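PDB 5V4A: glycosyltransferase (duf1792) from Streptococcus sanguinis, which binds UDP as the GT-D-fold part of a longer glycosyltransferase that probably serves the modification and export of a serine-rich repeat cell-wall protein. Local coordinates for residues A[165-170]-A[266-271]; A[141-146]-A[195-200]; A[22-27]-A[215-220]. All blocks are in the same frame, centred on the assembly; numbering follows the deposited sequence.

Interaction 1. Residues A[165-170]-A[266-271]; sequences SIKRII and QIVANL
Gln266 OE1 is gripped by two nitrogens of Arg168: a short, straight bond from NE (2.8 Å, N-H...O angle 173°) and a weak one from NH2 at 3.4 Å. The contact is a parallel strand pair at the margin of the five-stranded sheet of the GT-D fold, with 267-270 as the outermost strand within this chain. The Arg168 guanidinium and the Gln266 amide lie nearly in one plane, 9° apart, and OE1 lies in the guanidinium plane, at the edge that carries NE. Arg168 reaches it with CG anti to the carbonyl carbon and an extended chain from CG to NE, which carries its CG past Gln266 CB at a slant. Its NH1 makes a salt bridge to Glu147 of strand 142-148 and its NH2 donates to Ser153 O, so one guanidinium joins Gln266 to that strand and to Ser153.

Backbone bonds show that the pairing is interrupted. Arg168 bridges Ile267 but Ile169 bridges Ala269, a register shift of one residue that defines a beta bulge. Val268 is the extra residue; its near-helical psi of -20° fits this role, and its N still bonds to Arg168 O at 2.9 Å. Beyond the bulge the ladder resumes with Ile170 N to Ala269 O, also 2.9 Å, and Leu271 N to Ile170 O.

Hydrophobic contacts occupy both faces. On the face of Ile169 and Ala269, Ile169 CD1 lies 3.5 Å from Ala269 CB and close to Val268 CG2, under helix 180-190. On the face of Arg168 and Ile170, Tyr263 of helix 261-266 adds cover, and the Ile170 and Ile267 side chains cross at about a right angle, CG1 to CG1 at 3.9 Å. On the Ile169 side as well, Val268 CG1 packs 3.7 Å from Lys167 CG.

Interaction 2. Residues A[141-146]-A[195-200]; sequences KDLLIV and LILTML. With UDP (uridine-5'-diphosphate), chain C.
Val146 O takes two donors from the neighbouring strand, Met199 N at 3.0 Å and the Thr198 hydroxyl OG1 at 3.1 Å. They close a regular parallel ladder in the sheet of the GT-D fold, where four successive pairs, Leu143-Leu195 to Val146-Thr198, keep register without a bulge and the short strand axes diverge by 28°. The hydroxyl can reach this carbonyl because Thr198 holds OG1 anti to its own backbone N (chi1 -168°), beside its carbonyl carbon. Just past the strand, Leu200 turns into the nucleotide pocket: its N lies 3.4 Å from UDP O4', and its CD1 lies 3.5 Å from the uracil O2. The ladder thus delivers the strand's C-terminal end to the bound nucleotide.

Around the ladder, side chains pack on both faces of the sheet. On the face of Val146 and Thr198, the Val146 and Ile196 side chains lie side by side and point the same way, with their CG2 methyls 4.0 Å apart. Ala204 and Leu207 of helix 201-213 pack against Thr198 there, and Leu207 also meets Val146. On the other face, that of Leu143 and Ile145, Phe160 packs on Leu197 and Leu219 covers Leu195. Leu143 meets two partners with its two methyls: its CD2 touches Leu195 CD2 at 3.8 Å, while its CD1 meets Leu197 CD1 at 3.9 Å.

Interaction 3. Residues A[22-27]-A[215-220]; sequences GASVVR and GYRALD. With UDP (uridine-5'-diphosphate), chain C.
Arg27 and Asp220 make the tight end of a short parallel contact in the GT-D fold that joins strand 24-27, from the three-stranded sheet, to strand 218-220, from the five-stranded one. Arg27 grips Asp220 side-on: NE bonds to Asp220 O (2.7 Å), and NH2 forms a salt bridge with OD1 (2.8 Å). The side chain can turn back this way because it bends at chi3 (-70°). Its guanidinium stands 68° from the carboxylate plane, and OD1 is met from above that plane. Arg27 N reaches OD2 at 3.3 Å, and Lys205 also pairs with OD2, so Asp220 is held by several donors. Thus fixed, Arg27 binds the UDP diphosphate, with NH1 and NH2 both donating to O1B, NH1 at 3.0 Å.

In the buried middle the backbones meet at a single bridge, Val25 with Leu219, flanked by Val25 N to Ala218 O and Asp220 N to Val25 O, and Val25 CG1 packs 3.7 Å from Leu219 CD2. Here too Ser24 OG accepts a nearly straight bond from Ala218 N (2.9 Å, 170°).

The far end is less enclosed, since Gly22, Tyr216 and Arg217 are all partly exposed. Extended from CG to NE, Arg217 spans to the turn after helix 11-21, where its NH2 donates to the O of buried Ala23 at 2.7 Å.

How the interactions relate
From the N terminus, strand 24-27 opens the longest loop, which interaction 3 closes when the chain returns at 215-220. Interaction 2 is nested inside it: 141-146 meets 195-200 before that return. Interaction 1 starts within both loops, at 165-170, but finishes near the C terminus at 266-271, so it crosses each of them. Interactions 1 and 2 sit side by side through neighbouring strands 165-171 and 142-148, bonded by Lys167 O and Ile145 N. Interactions 2 and 3 meet through strands 195-199 and 218-220, and both touch UDP. Together they span the five-stranded sheet from its C-terminal edge strand to its junction with the three-stranded one.

Interaction 1. Residues A[165-170]-A[266-271]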
loop_
_atom_site.group_PDB
_atom_site.type_symbol
_atom_site.label_atom_id
_atom_site.label_comp_id
_atom_site.label_asym_id
_atom_site.label_seq_id
_atom_site.Cartn_x
_atom_site.Cartn_y
_atom_site.Cartn_z
ATOM N N SER A 165 -12.921 12.053 7.629
ATOM C CA SER A 165 -13.249 12.826 8.817
ATOM C C SER A 165 -12.833 12.010 10.024
ATOM O O SER A 165 -12.645 10.795 9.928
ATOM C CB SER A 165 -14.741 13.161 8.886
ATOM O OG SER A 165 -15.468 12.087 9.454
ATOM N N ILE A 166 -12.681 12.698 11.158
ATOM C CA ILE A 166 -12.199 12.085 12.393
ATOM C C ILE A 166 -13.055 12.563 13.561
ATOM O O ILE A 166 -13.280 13.770 13.732
ATOM C CB ILE A 166 -10.711 12.409 12.663
ATOM C CG1 ILE A 166 -9.819 11.930 11.517
ATOM C CG2 ILE A 166 -10.255 11.780 13.971
ATOM C CD1 ILE A 166 -8.365 12.366 11.701
ATOM N N LYS A 167 -13.554 11.608 14.341
ATOM C CA LYS A 167 -14.057 11.846 15.683
ATOM C C LYS A 167 -13.189 11.051 16.651
ATOM O O LYS A 167 -12.695 9.963 16.320
ATOM C CB LYS A 167 -15.545 11.436 15.824
ATOM C CG LYS A 167 -16.518 12.407 15.161
ATOM C CD LYS A 167 -17.951 11.976 15.305
ATOM C CE LYS A 167 -18.917 13.065 14.889
ATOM N NZ LYS A 167 -20.321 12.575 14.922
ATOM N N ARG A 168 -13.007 11.587 17.854
ATOM C CA ARG A 168 -12.194 10.902 18.846
ATOM C C ARG A 168 -12.921 10.787 20.176
ATOM O O ARG A 168 -13.574 11.729 20.642
ATOM C CB ARG A 168 -10.803 11.592 19.094
ATOM C CG ARG A 168 -10.075 12.086 17.848
ATOM C CD ARG A 168 -8.718 12.763 18.152
ATOM N NE ARG A 168 -7.923 12.992 16.940
ATOM C CZ ARG A 168 -6.738 12.442 16.657
ATOM N NH1 ARG A 168 -6.151 11.595 17.488
ATOM N NH2 ARG A 168 -6.134 12.734 15.502
ATOM N N ILE A 169 -12.788 9.603 20.770
ATOM C CA ILE A 169 -13.196 9.304 22.132
ATOM C C ILE A 169 -11.909 9.218 22.931
ATOM O O ILE A 169 -11.086 8.334 22.668
ATOM C CB ILE A 169 -13.957 7.969 22.211
ATOM C CG1 ILE A 169 -15.199 7.949 21.312
ATOM C CG2 ILE A 169 -14.297 7.617 23.656
ATOM C CD1 ILE A 169 -16.298 8.851 21.722
ATOM N N ILE A 170 -11.721 10.133 23.885
ATOM C CA ILE A 170 -10.486 10.229 24.665
ATOM C C ILE A 170 -10.657 9.483 25.987
ATOM O O ILE A 170 -11.618 9.730 26.730
ATOM C CB ILE A 170 -10.108 11.696 24.933
ATOM C CG1 ILE A 170 -9.876 12.480 23.634
ATOM C CG2 ILE A 170 -8.871 11.751 25.811
ATOM C CD1 ILE A 170 -9.017 11.783 22.580
ATOM N N GLN A 266 -12.045 17.522 17.137
ATOM C CA GLN A 266 -12.439 16.163 16.798
ATOM C C GLN A 266 -12.934 15.391 18.007
ATOM O O GLN A 266 -13.493 14.302 17.842
ATOM C CB GLN A 266 -11.281 15.392 16.160
ATOM C CG GLN A 266 -10.936 15.859 14.746
ATOM C CD GLN A 266 -9.505 15.532 14.362
ATOM O OE1 GLN A 266 -8.802 14.827 15.087
ATOM N NE2 GLN A 266 -9.069 16.041 13.211
ATOM N N ILE A 267 -12.708 15.911 19.208
ATOM C CA ILE A 267 -13.085 15.192 20.414
ATOM C C ILE A 267 -14.602 15.255 20.554
ATOM O O ILE A 267 -15.202 16.332 20.485
ATOM C CB ILE A 267 -12.364 15.791 21.633
ATOM C CG1 ILE A 267 -10.852 15.565 21.518
ATOM C CG2 ILE A 267 -12.882 15.172 22.910
ATOM C CD1 ILE A 267 -10.021 16.332 22.577
ATOM N N VAL A 268 -15.237 14.094 20.672
ATOM C CA VAL A 268 -16.676 14.042 20.911
ATOM C C VAL A 268 -17.026 13.487 22.283
ATOM O O VAL A 268 -18.149 13.727 22.756
ATOM C CB VAL A 268 -17.405 13.244 19.809
ATOM C CG1 VAL A 268 -17.249 13.931 18.447
ATOM C CG2 VAL A 268 -16.867 11.832 19.737
ATOM N N ALA A 269 -16.118 12.768 22.936
ATOM C CA ALA A 269 -16.292 12.346 24.314
ATOM C C ALA A 269 -14.924 12.277 24.977
ATOM O O ALA A 269 -13.915 11.998 24.323
ATOM C CB ALA A 269 -17.010 10.990 24.424
ATOM N N ASN A 270 -14.897 12.540 26.283
ATOM C CA ASN A 270 -13.646 12.590 27.034
ATOM C C ASN A 270 -13.834 11.873 28.365
ATOM O O ASN A 270 -14.508 12.393 29.254
ATOM C CB ASN A 270 -13.197 14.035 27.253
ATOM C CG ASN A 270 -11.791 14.123 27.770
ATOM O OD1 ASN A 270 -11.323 13.222 28.468
ATOM N ND2 ASN A 270 -11.108 15.215 27.452
ATOM N N LEU A 271 -13.208 10.704 28.507
ATOM C CA LEU A 271 -13.300 9.885 29.705
ATOM C C LEU A 271 -11.986 9.805 30.482
ATOM O O LEU A 271 -11.866 8.989 31.406
ATOM C CB LEU A 271 -13.787 8.485 29.329
ATOM C CG LEU A 271 -15.272 8.451 28.967
ATOM C CD1 LEU A 271 -15.519 8.746 27.506
ATOM C CD2 LEU A 271 -15.882 7.124 29.348
#

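Interaction 2. Residues A[141-146]-A[195-200]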
loop_
_atom_site.group_PDB
_atom_site.type_symbol
_atom_site.label_atom_id
_atom_site.label_comp_id
_atom_site.label_asym_id
_atom_site.label_seq_id
_atom_site.Cartn_x
_atom_site.Cartn_y
_atom_site.Cartn_z
ATOM N N LYS A 141 -12.179 7.348 4.602
ATOM C CA LYS A 141 -13.136 6.779 5.541
ATOM C C LYS A 141 -13.444 7.799 6.626
ATOM O O LYS A 141 -12.580 8.593 7.004
ATOM C CB LYS A 141 -12.585 5.507 6.194
ATOM C CG LYS A 141 -12.216 4.389 5.225
ATOM C CD LYS A 141 -13.429 3.827 4.520
ATOM C CE LYS A 141 -13.084 2.544 3.796
ATOM N NZ LYS A 141 -12.350 1.621 4.705
ATOM N N ASP A 142 -14.675 7.785 7.131
ATOM C CA ASP A 142 -14.943 8.479 8.386
ATOM C C ASP A 142 -14.492 7.593 9.539
ATOM O O ASP A 142 -14.871 6.423 9.628
ATOM C CB ASP A 142 -16.418 8.841 8.547
ATOM C CG ASP A 142 -16.947 9.679 7.408
ATOM O OD1 ASP A 142 -16.430 10.789 7.172
ATOM O OD2 ASP A 142 -17.916 9.222 6.753
ATOM N N LEU A 143 -13.666 8.155 10.414
ATOM C CA LEU A 143 -12.957 7.404 11.440
ATOM C C LEU A 143 -13.489 7.762 12.828
ATOM O O LEU A 143 -13.839 8.919 13.087
ATOM C CB LEU A 143 -11.452 7.721 11.363
ATOM C CG LEU A 143 -10.705 7.284 10.096
ATOM C CD1 LEU A 143 -9.221 7.633 10.189
ATOM C CD2 LEU A 143 -10.873 5.794 9.840
ATOM N N LEU A 144 -13.549 6.766 13.716
ATOM C CA LEU A 144 -13.729 6.987 15.152
ATOM C C LEU A 144 -12.471 6.473 15.840
ATOM O O LEU A 144 -12.214 5.267 15.882
ATOM C CB LEU A 144 -14.993 6.308 15.679
ATOM C CG LEU A 144 -15.250 6.640 17.166
ATOM C CD1 LEU A 144 -15.419 8.147 17.461
ATOM C CD2 LEU A 144 -16.458 5.855 17.653
ATOM N N ILE A 145 -11.676 7.393 16.359
ATOM C CA ILE A 145 -10.407 7.073 16.980
ATOM C C ILE A 145 -10.617 6.985 18.486
ATOM O O ILE A 145 -11.088 7.944 19.107
ATOM C CB ILE A 145 -9.360 8.130 16.607
ATOM C CG1 ILE A 145 -8.934 7.962 15.149
ATOM C CG2 ILE A 145 -8.218 8.120 17.550
ATOM C CD1 ILE A 145 -7.892 8.971 14.698
ATOM N N VAL A 146 -10.272 5.842 19.068
ATOM C CA VAL A 146 -10.427 5.586 20.503
ATOM C C VAL A 146 -9.037 5.413 21.100
ATOM O O VAL A 146 -8.373 4.396 20.858
ATOM C CB VAL A 146 -11.306 4.352 20.754
ATOM C CG1 VAL A 146 -11.649 4.251 22.236
ATOM C CG2 VAL A 146 -12.588 4.444 19.912
ATOM N N LEU A 195 -15.293 3.782 10.629
ATOM C CA LEU A 195 -14.276 2.781 10.930
ATOM C C LEU A 195 -13.633 3.118 12.271
ATOM O O LEU A 195 -13.211 4.258 12.484
ATOM C CB LEU A 195 -13.210 2.750 9.838
ATOM C CG LEU A 195 -11.924 1.946 10.069
ATOM C CD1 LEU A 195 -12.230 0.487 10.274
ATOM C CD2 LEU A 195 -10.965 2.128 8.885
ATOM N N ILE A 196 -13.574 2.139 13.177
ATOM C CA ILE A 196 -13.065 2.363 14.530
ATOM C C ILE A 196 -11.597 1.957 14.558
ATOM O O ILE A 196 -11.257 0.826 14.190
ATOM C CB ILE A 196 -13.872 1.570 15.575
ATOM C CG1 ILE A 196 -15.340 2.008 15.547
ATOM C CG2 ILE A 196 -13.305 1.819 16.974
ATOM C CD1 ILE A 196 -16.320 0.964 16.103
ATOM N N LEU A 197 -10.728 2.876 14.987
ATOM C CA LEU A 197 -9.312 2.607 15.226
ATOM C C LEU A 197 -9.025 2.789 16.706
ATOM O O LEU A 197 -9.490 3.754 17.311
ATOM C CB LEU A 197 -8.383 3.553 14.448
ATOM C CG LEU A 197 -8.608 3.803 12.963
ATOM C CD1 LEU A 197 -7.609 4.858 12.368
ATOM C CD2 LEU A 197 -8.504 2.471 12.271
ATOM N N THR A 198 -8.245 1.889 17.292
ATOM C CA THR A 198 -7.992 2.001 18.723
ATOM C C THR A 198 -6.499 1.891 19.016
ATOM O O THR A 198 -5.767 1.119 18.377
ATOM C CB THR A 198 -8.822 0.967 19.535
ATOM O OG1 THR A 198 -8.764 1.290 20.931
ATOM C CG2 THR A 198 -8.312 -0.440 19.337
ATOM N N MET A 199 -6.051 2.741 19.943
ATOM C CA MET A 199 -4.668 2.830 20.394
ATOM C C MET A 199 -4.796 2.889 21.914
ATOM O O MET A 199 -4.886 3.984 22.466
ATOM C CB MET A 199 -3.964 4.079 19.862
ATOM C CG MET A 199 -3.868 4.225 18.336
ATOM S SD MET A 199 -5.463 4.407 17.517
ATOM C CE MET A 199 -5.907 5.937 18.223
ATOM N N LEU A 200 -4.877 1.730 22.574
ATOM C CA LEU A 200 -5.293 1.729 23.971
ATOM C C LEU A 200 -4.718 0.556 24.753
ATOM O O LEU A 200 -5.348 0.089 25.707
ATOM C CB LEU A 200 -6.834 1.722 24.071
ATOM C CG LEU A 200 -7.534 2.290 25.318
ATOM C CD1 LEU A 200 -7.255 3.784 25.542
ATOM C CD2 LEU A 200 -9.056 1.998 25.270
HETATM N N1 UDP C . -2.696 3.453 26.136
HETATM C C2 UDP C . -3.705 4.256 26.611
HETATM N N3 UDP C . -4.280 3.839 27.782
HETATM C C4 UDP C . -3.948 2.718 28.518
HETATM C C5 UDP C . -2.900 1.927 27.956
HETATM C C6 UDP C . -2.324 2.305 26.796
HETATM O O2 UDP C . -4.071 5.271 26.038
HETATM O O4 UDP C . -4.572 2.461 29.565
HETATM C "C1'" UDP C . -2.089 3.820 24.828
HETATM C "C2'" UDP C . -0.685 4.409 24.838
HETATM O "O2'" UDP C . -0.701 5.782 25.226
HETATM C "C3'" UDP C . -0.287 4.185 23.363
HETATM C "C4'" UDP C . -1.056 2.907 22.971
HETATM O "O4'" UDP C . -1.972 2.648 24.056
HETATM O "O3'" UDP C . -0.733 5.230 22.507
HETATM C "C5'" UDP C . -0.208 1.688 22.695
HETATM O "O5'" UDP C . -0.994 0.491 22.503
HETATM P PA UDP C . -0.300 -0.921 22.345
HETATM O O1A UDP C . 0.384 -1.340 23.644
HETATM O O2A UDP C . -1.323 -1.838 21.787
HETATM O O3A UDP C . 0.893 -0.662 21.259
HETATM P PB UDP C . 1.811 -1.617 20.380
HETATM O O1B UDP C . 1.277 -3.014 20.721
HETATM O O2B UDP C . 3.216 -1.408 20.991
HETATM O O3B UDP C . 1.712 -1.293 18.920
#

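Interaction 3. Residues A[22-27]-A[215-220]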
loop_
_atom_site.group_PDB
_atom_site.type_symbol
_atom_site.label_atom_id
_atom_site.label_comp_id
_atom_site.label_asym_id
_atom_site.label_seq_id
_atom_site.Cartn_x
_atom_site.Cartn_y
_atom_site.Cartn_z
ATOM N N GLY A 22 -11.232 -7.207 4.796
ATOM C CA GLY A 22 -11.898 -6.207 5.590
ATOM C C GLY A 22 -12.066 -6.594 7.040
ATOM O O GLY A 22 -12.893 -6.007 7.738
ATOM N N ALA A 23 -11.261 -7.532 7.523
ATOM C CA ALA A 23 -11.394 -8.028 8.885
ATOM C C ALA A 23 -10.993 -6.973 9.905
ATOM O O ALA A 23 -10.223 -6.052 9.619
ATOM C CB ALA A 23 -10.530 -9.273 9.087
ATOM N N SER A 24 -11.549 -7.111 11.106
ATOM C CA SER A 24 -11.020 -6.421 12.268
ATOM C C SER A 24 -9.701 -7.069 12.679
ATOM O O SER A 24 -9.382 -8.184 12.269
ATOM C CB SER A 24 -12.025 -6.490 13.418
ATOM O OG SER A 24 -13.153 -5.682 13.157
ATOM N N VAL A 25 -8.943 -6.403 13.557
ATOM C CA VAL A 25 -7.670 -6.978 13.978
ATOM C C VAL A 25 -7.420 -6.703 15.452
ATOM O O VAL A 25 -7.724 -5.614 15.947
ATOM C CB VAL A 25 -6.497 -6.451 13.129
ATOM C CG1 VAL A 25 -6.320 -4.956 13.319
ATOM C CG2 VAL A 25 -5.228 -7.182 13.504
ATOM N N VAL A 26 -6.862 -7.709 16.136
ATOM C CA VAL A 26 -6.368 -7.603 17.508
ATOM C C VAL A 26 -4.955 -8.164 17.540
ATOM O O VAL A 26 -4.689 -9.232 16.979
ATOM C CB VAL A 26 -7.244 -8.334 18.555
ATOM C CG1 VAL A 26 -8.483 -7.556 18.837
ATOM C CG2 VAL A 26 -7.554 -9.813 18.178
ATOM N N ARG A 27 -4.048 -7.437 18.194
ATOM C CA ARG A 27 -2.639 -7.793 18.237
ATOM C C ARG A 27 -2.240 -7.995 19.688
ATOM O O ARG A 27 -2.633 -7.218 20.561
ATOM C CB ARG A 27 -1.758 -6.700 17.603
ATOM C CG ARG A 27 -2.362 -5.987 16.411
ATOM C CD ARG A 27 -1.588 -4.709 16.061
ATOM N NE ARG A 27 -1.845 -3.754 17.131
ATOM C CZ ARG A 27 -1.022 -3.533 18.146
ATOM N NH1 ARG A 27 0.172 -4.130 18.170
ATOM N NH2 ARG A 27 -1.385 -2.700 19.120
ATOM N N GLY A 215 -20.900 -6.396 15.956
ATOM C CA GLY A 215 -21.006 -6.125 14.533
ATOM C C GLY A 215 -20.313 -4.881 14.017
ATOM O O GLY A 215 -20.609 -4.462 12.888
ATOM N N TYR A 216 -19.410 -4.277 14.797
ATOM C CA TYR A 216 -18.570 -3.168 14.350
ATOM C C TYR A 216 -17.269 -3.682 13.742
ATOM O O TYR A 216 -16.851 -4.823 13.969
ATOM C CB TYR A 216 -18.218 -2.215 15.497
ATOM C CG TYR A 216 -19.395 -1.532 16.154
ATOM C CD1 TYR A 216 -19.851 -0.305 15.694
ATOM C CD2 TYR A 216 -20.045 -2.112 17.239
ATOM C CE1 TYR A 216 -20.932 0.324 16.294
ATOM C CE2 TYR A 216 -21.133 -1.492 17.839
ATOM C CZ TYR A 216 -21.571 -0.276 17.358
ATOM O OH TYR A 216 -22.646 0.352 17.947
ATOM N N ARG A 217 -16.609 -2.809 12.980
ATOM C CA ARG A 217 -15.276 -3.090 12.468
ATOM C C ARG A 217 -14.270 -2.203 13.183
ATOM O O ARG A 217 -14.430 -0.980 13.225
ATOM C CB ARG A 217 -15.174 -2.886 10.954
ATOM C CG ARG A 217 -13.818 -3.373 10.471
ATOM C CD ARG A 217 -13.573 -3.301 8.987
ATOM N NE ARG A 217 -12.244 -3.864 8.745
ATOM C CZ ARG A 217 -11.386 -3.487 7.809
ATOM N NH1 ARG A 217 -11.699 -2.526 6.952
ATOM N NH2 ARG A 217 -10.218 -4.120 7.720
ATOM N N ALA A 218 -13.238 -2.817 13.740
ATOM C CA ALA A 218 -12.306 -2.108 14.599
ATOM C C ALA A 218 -10.916 -2.671 14.386
ATOM O O ALA A 218 -10.741 -3.890 14.306
ATOM C CB ALA A 218 -12.705 -2.222 16.080
ATOM N N LEU A 219 -9.936 -1.775 14.323
ATOM C CA LEU A 219 -8.533 -2.127 14.138
ATOM C C LEU A 219 -7.714 -1.655 15.335
ATOM O O LEU A 219 -7.612 -0.446 15.589
ATOM C CB LEU A 219 -7.965 -1.511 12.866
ATOM C CG LEU A 219 -8.835 -1.667 11.629
ATOM C CD1 LEU A 219 -8.315 -0.745 10.549
ATOM C CD2 LEU A 219 -8.801 -3.110 11.211
ATOM N N ASP A 220 -7.117 -2.611 16.040
ATOM C CA ASP A 220 -6.156 -2.346 17.110
ATOM C C ASP A 220 -4.828 -2.007 16.452
ATOM O O ASP A 220 -4.145 -2.903 15.950
ATOM C CB ASP A 220 -6.037 -3.573 18.011
ATOM C CG ASP A 220 -4.845 -3.513 18.971
ATOM O OD1 ASP A 220 -4.195 -2.462 19.077
ATOM O OD2 ASP A 220 -4.557 -4.531 19.624
HETATM N N1 UDP C . -2.696 3.453 26.136
HETATM C C2 UDP C . -3.705 4.256 26.611
HETATM N N3 UDP C . -4.280 3.839 27.782
HETATM C C4 UDP C . -3.948 2.718 28.518
HETATM C C5 UDP C . -2.900 1.927 27.956
HETATM C C6 UDP C . -2.324 2.305 26.796
HETATM O O2 UDP C . -4.071 5.271 26.038
HETATM O O4 UDP C . -4.572 2.461 29.565
HETATM C "C1'" UDP C . -2.089 3.820 24.828
HETATM C "C2'" UDP C . -0.685 4.409 24.838
HETATM O "O2'" UDP C . -0.701 5.782 25.226
HETATM C "C3'" UDP C . -0.287 4.185 23.363
HETATM C "C4'" UDP C . -1.056 2.907 22.971
HETATM O "O4'" UDP C . -1.972 2.648 24.056
HETATM O "O3'" UDP C . -0.733 5.230 22.507
HETATM C "C5'" UDP C . -0.208 1.688 22.695
HETATM O "O5'" UDP C . -0.994 0.491 22.503
HETATM P PA UDP C . -0.300 -0.921 22.345
HETATM O O1A UDP C . 0.384 -1.340 23.644
HETATM O O2A UDP C . -1.323 -1.838 21.787
HETATM O O3A UDP C . 0.893 -0.662 21.259
HETATM P PB UDP C . 1.811 -1.617 20.380
HETATM O O1B UDP C . 1.277 -3.014 20.721
HETATM O O2B UDP C . 3.216 -1.408 20.991
HETATM O O3B UDP C . 1.712 -1.293 18.920
#